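Local coordinates for protein aerobactin synthase IucA (Klebsiella pneumoniae subsp. pneumoniae, PDB 5JM8) that binds ATP and magnesium and, as an NIS synthetase, probably couples ATP cleavage to amide formation in the assembly of the siderophore aerobactin, at residues L214-D219 with K250-A255; L432-M435 with P440-L443; E519-V524 with Y532-P537. All blocks are in the same frame, centred on the assembly; numbering follows the deposited sequence.

Interaction 1 of 3, residues L214-D219 with K250-A255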
loop_
_atom_site.group_PDB
_atom_site.type_symbol
_atom_site.label_atom_id
_atom_site.label_comp_id
_atom_site.label_asym_id
_atom_site.label_seq_id
_atom_site.Cartn_x
_atom_site.Cartn_y
_atom_site.Cartn_z
ATOM N N LEU A 214 13.427 -21.612 -12.108
ATOM C CA LEU A 214 13.347 -22.853 -11.356
ATOM C C LEU A 214 13.233 -24.056 -12.287
ATOM O O LEU A 214 13.387 -25.194 -11.851
ATOM C CB LEU A 214 12.167 -22.813 -10.387
ATOM C CG LEU A 214 12.363 -21.911 -9.163
ATOM C CD1 LEU A 214 11.083 -21.824 -8.350
ATOM C CD2 LEU A 214 13.512 -22.406 -8.289
ATOM N N ASN A 215 12.986 -23.808 -13.571
ATOM C CA ASN A 215 12.968 -24.888 -14.554
ATOM C C ASN A 215 14.368 -25.463 -14.774
ATOM O O ASN A 215 14.539 -26.440 -15.504
ATOM C CB ASN A 215 12.381 -24.410 -15.890
ATOM C CG ASN A 215 13.105 -23.202 -16.461
ATOM O OD1 ASN A 215 14.189 -22.839 -16.013
ATOM N ND2 ASN A 215 12.502 -22.575 -17.461
ATOM N N GLU A 216 15.358 -24.846 -14.133
ATOM C CA GLU A 216 16.745 -25.286 -14.209
ATOM C C GLU A 216 17.244 -25.857 -12.883
ATOM O O GLU A 216 18.429 -26.152 -12.740
ATOM C CB GLU A 216 17.642 -24.121 -14.632
ATOM C CG GLU A 216 17.446 -23.679 -16.068
ATOM C CD GLU A 216 17.841 -24.747 -17.069
ATOM O OE1 GLU A 216 18.612 -25.658 -16.698
ATOM O OE2 GLU A 216 17.380 -24.672 -18.228
ATOM N N LEU A 217 16.343 -26.014 -11.919
ATOM C CA LEU A 217 16.720 -26.512 -10.599
ATOM C C LEU A 217 16.517 -28.020 -10.497
ATOM O O LEU A 217 15.434 -28.533 -10.778
ATOM C CB LEU A 217 15.913 -25.797 -9.511
ATOM C CG LEU A 217 16.258 -26.151 -8.059
ATOM C CD1 LEU A 217 17.679 -25.729 -7.712
ATOM C CD2 LEU A 217 15.265 -25.514 -7.102
ATOM N N SER A 218 17.569 -28.728 -10.100
ATOM C CA SER A 218 17.488 -30.169 -9.899
ATOM C C SER A 218 18.393 -30.604 -8.753
ATOM O O SER A 218 19.062 -29.777 -8.134
ATOM C CB SER A 218 17.866 -30.914 -11.180
ATOM O OG SER A 218 19.269 -30.941 -11.362
ATOM N N ASP A 219 18.413 -31.904 -8.481
ATOM C CA ASP A 219 19.197 -32.444 -7.377
ATOM C C ASP A 219 20.671 -32.109 -7.533
ATOM O O ASP A 219 21.335 -31.732 -6.569
ATOM C CB ASP A 219 19.025 -33.963 -7.278
ATOM C CG ASP A 219 17.621 -34.368 -6.878
ATOM O OD1 ASP A 219 16.923 -33.555 -6.239
ATOM O OD2 ASP A 219 17.215 -35.507 -7.200
ATOM N N LYS A 250 25.853 -23.626 -16.716
ATOM C CA LYS A 250 25.023 -23.066 -17.774
ATOM C C LYS A 250 24.698 -21.616 -17.439
ATOM O O LYS A 250 24.241 -21.309 -16.339
ATOM C CB LYS A 250 23.737 -23.875 -17.958
ATOM C CG LYS A 250 22.817 -23.330 -19.046
ATOM C CD LYS A 250 21.551 -24.156 -19.187
ATOM C CE LYS A 250 20.649 -23.598 -20.281
ATOM N NZ LYS A 250 19.385 -24.374 -20.422
ATOM N N ASP A 251 24.943 -20.730 -18.396
ATOM C CA ASP A 251 24.683 -19.309 -18.222
ATOM C C ASP A 251 23.227 -18.974 -18.552
ATOM O O ASP A 251 22.829 -18.980 -19.717
ATOM C CB ASP A 251 25.629 -18.500 -19.110
ATOM C CG ASP A 251 25.534 -17.009 -18.865
ATOM O OD1 ASP A 251 24.686 -16.575 -18.056
ATOM O OD2 ASP A 251 26.312 -16.262 -19.494
ATOM N N LEU A 252 22.444 -18.665 -17.521
ATOM C CA LEU A 252 21.017 -18.402 -17.690
ATOM C C LEU A 252 20.736 -16.928 -17.966
ATOM O O LEU A 252 19.618 -16.558 -18.328
ATOM C CB LEU A 252 20.246 -18.855 -16.447
ATOM C CG LEU A 252 20.364 -20.340 -16.092
ATOM C CD1 LEU A 252 19.588 -20.655 -14.822
ATOM C CD2 LEU A 252 19.877 -21.218 -17.236
ATOM N N GLY A 253 21.749 -16.086 -17.794
ATOM C CA GLY A 253 21.602 -14.663 -18.033
ATOM C C GLY A 253 21.003 -13.927 -16.848
ATOM O O GLY A 253 20.947 -14.459 -15.736
ATOM N N GLU A 254 20.556 -12.698 -17.092
ATOM C CA GLU A 254 19.919 -11.891 -16.058
ATOM C C GLU A 254 18.438 -12.219 -15.942
ATOM O O GLU A 254 17.776 -12.491 -16.943
ATOM C CB GLU A 254 20.094 -10.404 -16.356
ATOM C CG GLU A 254 21.537 -9.953 -16.424
ATOM C CD GLU A 254 21.670 -8.489 -16.786
ATOM O OE1 GLU A 254 20.630 -7.839 -17.029
ATOM O OE2 GLU A 254 22.813 -7.989 -16.827
ATOM N N ALA A 255 17.920 -12.182 -14.717
ATOM C CA ALA A 255 16.520 -12.502 -14.477
ATOM C C ALA A 255 16.089 -12.144 -13.064
ATOM O O ALA A 255 16.899 -12.136 -12.136
ATOM C CB ALA A 255 16.268 -13.983 -14.730
#

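Interaction 2 of 3, residues L432-M435 with P440-L443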
loop_
_atom_site.group_PDB
_atom_site.type_symbol
_atom_site.label_atom_id
_atom_site.label_comp_id
_atom_site.label_asym_id
_atom_site.label_seq_id
_atom_site.Cartn_x
_atom_site.Cartn_y
_atom_site.Cartn_z
ATOM N N LEU A 432 22.950 1.497 10.954
ATOM C CA LEU A 432 21.597 1.798 10.503
ATOM C C LEU A 432 20.795 2.311 11.693
ATOM O O LEU A 432 20.610 1.606 12.687
ATOM C CB LEU A 432 20.934 0.568 9.887
ATOM C CG LEU A 432 21.718 -0.112 8.760
ATOM C CD1 LEU A 432 21.040 -1.403 8.323
ATOM C CD2 LEU A 432 21.884 0.830 7.576
ATOM N N VAL A 433 20.338 3.554 11.590
ATOM C CA VAL A 433 19.584 4.185 12.666
ATOM C C VAL A 433 18.098 3.952 12.457
ATOM O O VAL A 433 17.480 4.554 11.581
ATOM C CB VAL A 433 19.870 5.700 12.749
ATOM C CG1 VAL A 433 19.055 6.347 13.859
ATOM C CG2 VAL A 433 21.351 5.939 12.983
ATOM N N GLN A 434 17.532 3.061 13.264
ATOM C CA GLN A 434 16.110 2.777 13.208
ATOM C C GLN A 434 15.344 3.922 13.845
ATOM O O GLN A 434 15.372 4.090 15.064
ATOM C CB GLN A 434 15.794 1.464 13.921
ATOM C CG GLN A 434 14.348 1.006 13.777
ATOM C CD GLN A 434 14.010 -0.164 14.682
ATOM O OE1 GLN A 434 14.672 -0.395 15.696
ATOM N NE2 GLN A 434 12.976 -0.910 14.317
ATOM N N MET A 435 14.668 4.711 13.018
ATOM C CA MET A 435 13.905 5.853 13.504
ATOM C C MET A 435 12.404 5.614 13.433
ATOM O O MET A 435 11.927 4.793 12.652
ATOM C CB MET A 435 14.249 7.110 12.706
ATOM C CG MET A 435 15.601 7.710 13.024
ATOM S SD MET A 435 15.925 9.145 11.992
ATOM C CE MET A 435 16.437 8.347 10.477
ATOM N N PRO A 440 15.642 8.443 16.812
ATOM C CA PRO A 440 16.221 7.098 16.916
ATOM C C PRO A 440 15.537 6.253 17.990
ATOM O O PRO A 440 15.475 6.670 19.148
ATOM C CB PRO A 440 17.686 7.365 17.287
ATOM C CG PRO A 440 17.942 8.772 16.883
ATOM C CD PRO A 440 16.645 9.491 17.070
ATOM N N VAL A 441 15.031 5.085 17.603
ATOM C CA VAL A 441 14.376 4.179 18.543
ATOM C C VAL A 441 15.035 2.803 18.537
ATOM O O VAL A 441 14.580 1.885 19.222
ATOM C CB VAL A 441 12.872 4.020 18.221
ATOM C CG1 VAL A 441 12.156 5.348 18.381
ATOM C CG2 VAL A 441 12.677 3.479 16.815
ATOM N N GLY A 442 16.108 2.659 17.766
ATOM C CA GLY A 442 16.821 1.398 17.701
ATOM C C GLY A 442 18.026 1.429 16.782
ATOM O O GLY A 442 18.260 2.416 16.083
ATOM N N LEU A 443 18.785 0.335 16.789
ATOM C CA LEU A 443 19.996 0.211 15.985
ATOM C C LEU A 443 20.022 -1.114 15.237
ATOM O O LEU A 443 19.630 -2.151 15.773
ATOM C CB LEU A 443 21.245 0.331 16.868
ATOM C CG LEU A 443 22.586 -0.062 16.233
ATOM C CD1 LEU A 443 22.973 0.916 15.133
ATOM C CD2 LEU A 443 23.692 -0.159 17.275
HETATM O O HOH W 1 12.965 -0.266 18.194
#

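Interaction 3 of 3, residues E519-V524 with Y532-P537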
loop_
_atom_site.group_PDB
_atom_site.type_symbol
_atom_site.label_atom_id
_atom_site.label_comp_id
_atom_site.label_asym_id
_atom_site.label_seq_id
_atom_site.Cartn_x
_atom_site.Cartn_y
_atom_site.Cartn_z
ATOM N N GLU A 519 28.035 8.190 32.159
ATOM C CA GLU A 519 27.020 7.409 32.854
ATOM C C GLU A 519 27.215 5.931 32.547
ATOM O O GLU A 519 27.158 5.082 33.437
ATOM C CB GLU A 519 25.609 7.840 32.442
ATOM C CG GLU A 519 25.202 9.226 32.915
ATOM C CD GLU A 519 23.807 9.610 32.453
ATOM O OE1 GLU A 519 23.131 8.768 31.822
ATOM O OE2 GLU A 519 23.386 10.756 32.719
ATOM N N MET A 520 27.455 5.643 31.272
ATOM C CA MET A 520 27.563 4.270 30.791
ATOM C C MET A 520 28.770 3.547 31.374
ATOM O O MET A 520 28.682 2.374 31.739
ATOM C CB MET A 520 27.649 4.254 29.263
ATOM C CG MET A 520 26.350 4.604 28.552
ATOM S SD MET A 520 26.562 4.915 26.781
ATOM C CE MET A 520 27.661 3.571 26.336
ATOM N N ARG A 521 29.897 4.249 31.445
ATOM C CA ARG A 521 31.138 3.679 31.963
ATOM C C ARG A 521 30.960 3.121 33.370
ATOM O O ARG A 521 31.588 2.129 33.738
ATOM C CB ARG A 521 32.243 4.737 31.960
ATOM C CG ARG A 521 33.562 4.283 32.585
ATOM C CD ARG A 521 34.527 5.441 32.744
ATOM N NE ARG A 521 33.921 6.546 33.479
ATOM C CZ ARG A 521 34.490 7.733 33.655
ATOM N NH1 ARG A 521 35.689 7.981 33.146
ATOM N NH2 ARG A 521 33.852 8.672 34.341
ATOM N N ASP A 522 30.106 3.769 34.156
ATOM C CA ASP A 522 29.836 3.334 35.523
ATOM C C ASP A 522 29.062 2.012 35.574
ATOM O O ASP A 522 29.042 1.340 36.607
ATOM C CB ASP A 522 29.056 4.416 36.278
ATOM C CG ASP A 522 29.863 5.692 36.486
ATOM O OD1 ASP A 522 31.104 5.656 36.329
ATOM O OD2 ASP A 522 29.255 6.733 36.819
ATOM N N GLN A 523 28.395 1.668 34.476
ATOM C CA GLN A 523 27.566 0.463 34.417
ATOM C C GLN A 523 28.170 -0.749 33.716
ATOM O O GLN A 523 27.567 -1.819 33.703
ATOM C CB GLN A 523 26.222 0.794 33.761
ATOM C CG GLN A 523 25.318 1.676 34.602
ATOM C CD GLN A 523 24.804 0.968 35.837
ATOM O OE1 GLN A 523 23.896 0.143 35.759
ATOM N NE2 GLN A 523 25.388 1.286 36.987
ATOM N N VAL A 524 29.347 -0.588 33.130
ATOM C CA VAL A 524 29.992 -1.695 32.425
ATOM C C VAL A 524 31.056 -2.375 33.282
ATOM O O VAL A 524 31.524 -1.817 34.275
ATOM C CB VAL A 524 30.641 -1.228 31.104
ATOM C CG1 VAL A 524 29.581 -0.692 30.158
ATOM C CG2 VAL A 524 31.715 -0.180 31.360
ATOM N N TYR A 532 39.498 5.369 28.048
ATOM C CA TYR A 532 40.328 5.887 26.965
ATOM C C TYR A 532 39.639 7.034 26.236
ATOM O O TYR A 532 40.219 8.103 26.046
ATOM C CB TYR A 532 40.659 4.764 25.980
ATOM C CG TYR A 532 41.606 5.155 24.865
ATOM C CD1 TYR A 532 42.973 5.241 25.091
ATOM C CD2 TYR A 532 41.137 5.421 23.584
ATOM C CE1 TYR A 532 43.846 5.590 24.074
ATOM C CE2 TYR A 532 42.003 5.770 22.563
ATOM C CZ TYR A 532 43.355 5.852 22.813
ATOM O OH TYR A 532 44.216 6.197 21.801
ATOM N N VAL A 533 38.394 6.797 25.840
ATOM C CA VAL A 533 37.585 7.795 25.153
ATOM C C VAL A 533 37.496 9.100 25.937
ATOM O O VAL A 533 37.709 10.178 25.391
ATOM C CB VAL A 533 36.150 7.269 24.903
ATOM C CG1 VAL A 533 35.221 8.398 24.452
ATOM C CG2 VAL A 533 36.167 6.141 23.884
ATOM N N LEU A 534 37.172 8.993 27.221
ATOM C CA LEU A 534 36.860 10.162 28.035
ATOM C C LEU A 534 38.079 10.891 28.594
ATOM O O LEU A 534 37.988 12.069 28.947
ATOM C CB LEU A 534 35.965 9.745 29.200
ATOM C CG LEU A 534 34.540 9.339 28.838
ATOM C CD1 LEU A 534 33.914 8.570 29.978
ATOM C CD2 LEU A 534 33.715 10.568 28.507
ATOM N N GLU A 535 39.213 10.197 28.677
ATOM C CA GLU A 535 40.319 10.664 29.508
ATOM C C GLU A 535 41.681 10.697 28.810
ATOM O O GLU A 535 42.535 11.503 29.175
ATOM C CB GLU A 535 40.406 9.788 30.761
ATOM C CG GLU A 535 39.053 9.568 31.429
ATOM C CD GLU A 535 39.092 9.734 32.930
ATOM O OE1 GLU A 535 39.880 9.023 33.586
ATOM O OE2 GLU A 535 38.340 10.585 33.450
ATOM N N ASN A 536 41.901 9.830 27.828
ATOM C CA ASN A 536 43.171 9.835 27.111
ATOM C C ASN A 536 43.264 11.083 26.235
ATOM O O ASN A 536 42.407 11.288 25.374
ATOM C CB ASN A 536 43.325 8.574 26.265
ATOM C CG ASN A 536 44.780 8.226 26.002
ATOM O OD1 ASN A 536 45.503 7.820 26.913
ATOM N ND2 ASN A 536 45.212 8.367 24.752
ATOM N N PRO A 537 44.293 11.929 26.459
ATOM C CA PRO A 537 44.380 13.207 25.736
ATOM C C PRO A 537 44.391 13.065 24.218
ATOM O O PRO A 537 43.812 13.904 23.528
ATOM C CB PRO A 537 45.711 13.796 26.223
ATOM C CG PRO A 537 45.952 13.167 27.534
ATOM C CD PRO A 537 45.398 11.781 27.426
#

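Interaction 1 of 3, residues L214-D219 with K250-A255
The carboxylate of Glu216 is the flat group here, and Lys250 reaches it from above its plane: NZ of Lys250 lies 3.0 Å from OE2 of Glu216, with the approach 52° out of the carboxylate plane. Of the two carboxylate oxygens the lysine engages only OE2; OE1 of Glu216 is 4.0 Å from NZ of Lys250. The pair is a hydrogen-bonded salt bridge met from well above the carboxylate plane. The lysine spans the gap with a chain extended throughout, its CG anti to the backbone N (chi1 179°). Glu216 is instead bent at chi2 (-65°), and the two chains meet at about a right angle.

Nearer the backbone, the aliphatic part of Glu216 rests on Leu252. CG of Glu216 is 3.7 Å from CD2 of Leu252 and 3.9 Å from its CD1, while CB of Glu216 lies 4.0 Å from that same CD1, so both methyls of the leucine bear on the glutamate stem. The pairing is thus amphipathic, apolar at the stem and ionic at the end. With CA atoms of Glu216 and Leu252 8.8 Å apart, side chains alone bridge the two backbones. Only 133 Å² is buried in total, as expected of a surface contact.

Lys250 and Leu252 lie on strand 249-255, an outer strand of a three-stranded antiparallel sheet, where Leu252 and Gly253 both face Trp181 in a classic beta bulge. Glu216 ends a 3-10 turn between helix 198-209 and strand 221-226. Glu216 and Leu252 both also touch Leu223 on the other outer strand, and from the 214-219 loop Leu217 O accepts a hydrogen bond from Gln200 of the second subunit.

Interaction 2 of 3, residues L432-M435 with P440-L443
Gln434 lays its side chain over the backbone of Gly442: CB of Gln434 is 3.4 Å from O of Gly442, and OE1 of Gln434 is 3.4 Å from CA of Gly442. A chi1 of -173° turns the glutamine CG away from its own N, and the chain runs on extended, which carries the amide across the glycine. Gly442, with no side chain, lets OE1 settle directly over its CA. A water donates to both OE1 of Gln434 and O of Val441, tying the amide oxygen to the partner strand.

The backbone bonds define an irregular register. N of Gln434 donates to O of Gly442 at 3.0 Å, coming from 48° out of the carbonyl plane. In return, O of Gln434 takes a short, straight bond from N of Val441 (2.7 Å, N-H...O 169°) and a weak one from N of Gly442 (3.1 Å). Two successive amides therefore converge on one carbonyl.

Val433 points to the face opposite Gln434, and its CG1 lies 3.8 Å from CB of Pro440, whose side chain runs alongside and points the same way. Trp401 and Ala404 of helix 394-420 pack against Pro440. Leu436 of the third subunit packs on both Gln434 and Val441.

Val441 and Gly442 facing Gln434 form a classic beta bulge within an antiparallel beta hairpin, the central pair of a four-stranded mixed sheet. The hairpin lies near the ATP and magnesium sites: the side chain of Leu432 is about 8 Å from bound ATP, and Gln429 and Asn430, just before strand 431-435, belong to the magnesium site.

Interaction 3 of 3, residues E519-V524 with Y532-P537
Arg521 and Leu534 meet through the flat end of the arginine: CD1 of Leu534 sits 3.6 Å above one face of the guanidinium, offset toward its rim on the NH1 side. The nearest pair is NH1 of Arg521 and CD1 of Leu534 at 3.7 Å, with CZ of Arg521 at 3.8 Å from the same methyl.

Conformation explains this placement. With chi1 at 175° and chi2 also extended, Arg521 crosses from helix 506-521 toward helix 528-535. At chi3 it bends (54°), turning the guanidinium so that a face, not an edge, meets the leucine. Leu534 sends its side chain back toward the arginine, and the two cross obliquely. Glu535 comes in at the guanidinium edge, bent at chi2 (-135°), a value far from a staggered torsion. Its carboxylate plane stands at right angles to the guanidinium, and its chain crosses that of Arg521 at about a right angle.

The contact joins the C-terminal parts of two successive helices, 506-521 and 528-535, linked by a short connection. Arg521 also packs on Leu530 and Asn531, while Leu534 packs back on Arg514 and Leu517 of helix 506-521.

The ionic part is modest. OE2 of Glu535 is 3.7 Å from NH1 of Arg521, a long salt bridge without a hydrogen bond, and the perpendicular planes rule out a paired, bidentate geometry. A crystal neighbour touches Glu535 and may influence its conformation. Because Glu535 is exposed, its charge probably adds a weak, solvent-screened attraction alongside van der Waals contact of Leu534 with the guanidinium face.

In the fold
Along the chain the contacts follow in series: interaction 1 closes before interaction 2 opens, and interaction 3 comes last. Interaction 1 belongs to the IucA/IucC-type region, whereas all four segments of interactions 2 and 3 fall within the FhuF-like region. Centres of interactions 2 and 3 are about 23 Å apart, with nearest atoms about 11 Å apart; helix 394-420 is a common neighbour, packing on Pro440 and on Val524. Interaction 1 lies about 39 Å from interaction 2 and about 55 Å from interaction 3, centre to centre, across the chain's centre from the latter. The hairpin lies nearest that centre, about 17 Å away; it and interaction 1 meet other subunits, whereas no other chain touches interaction 3.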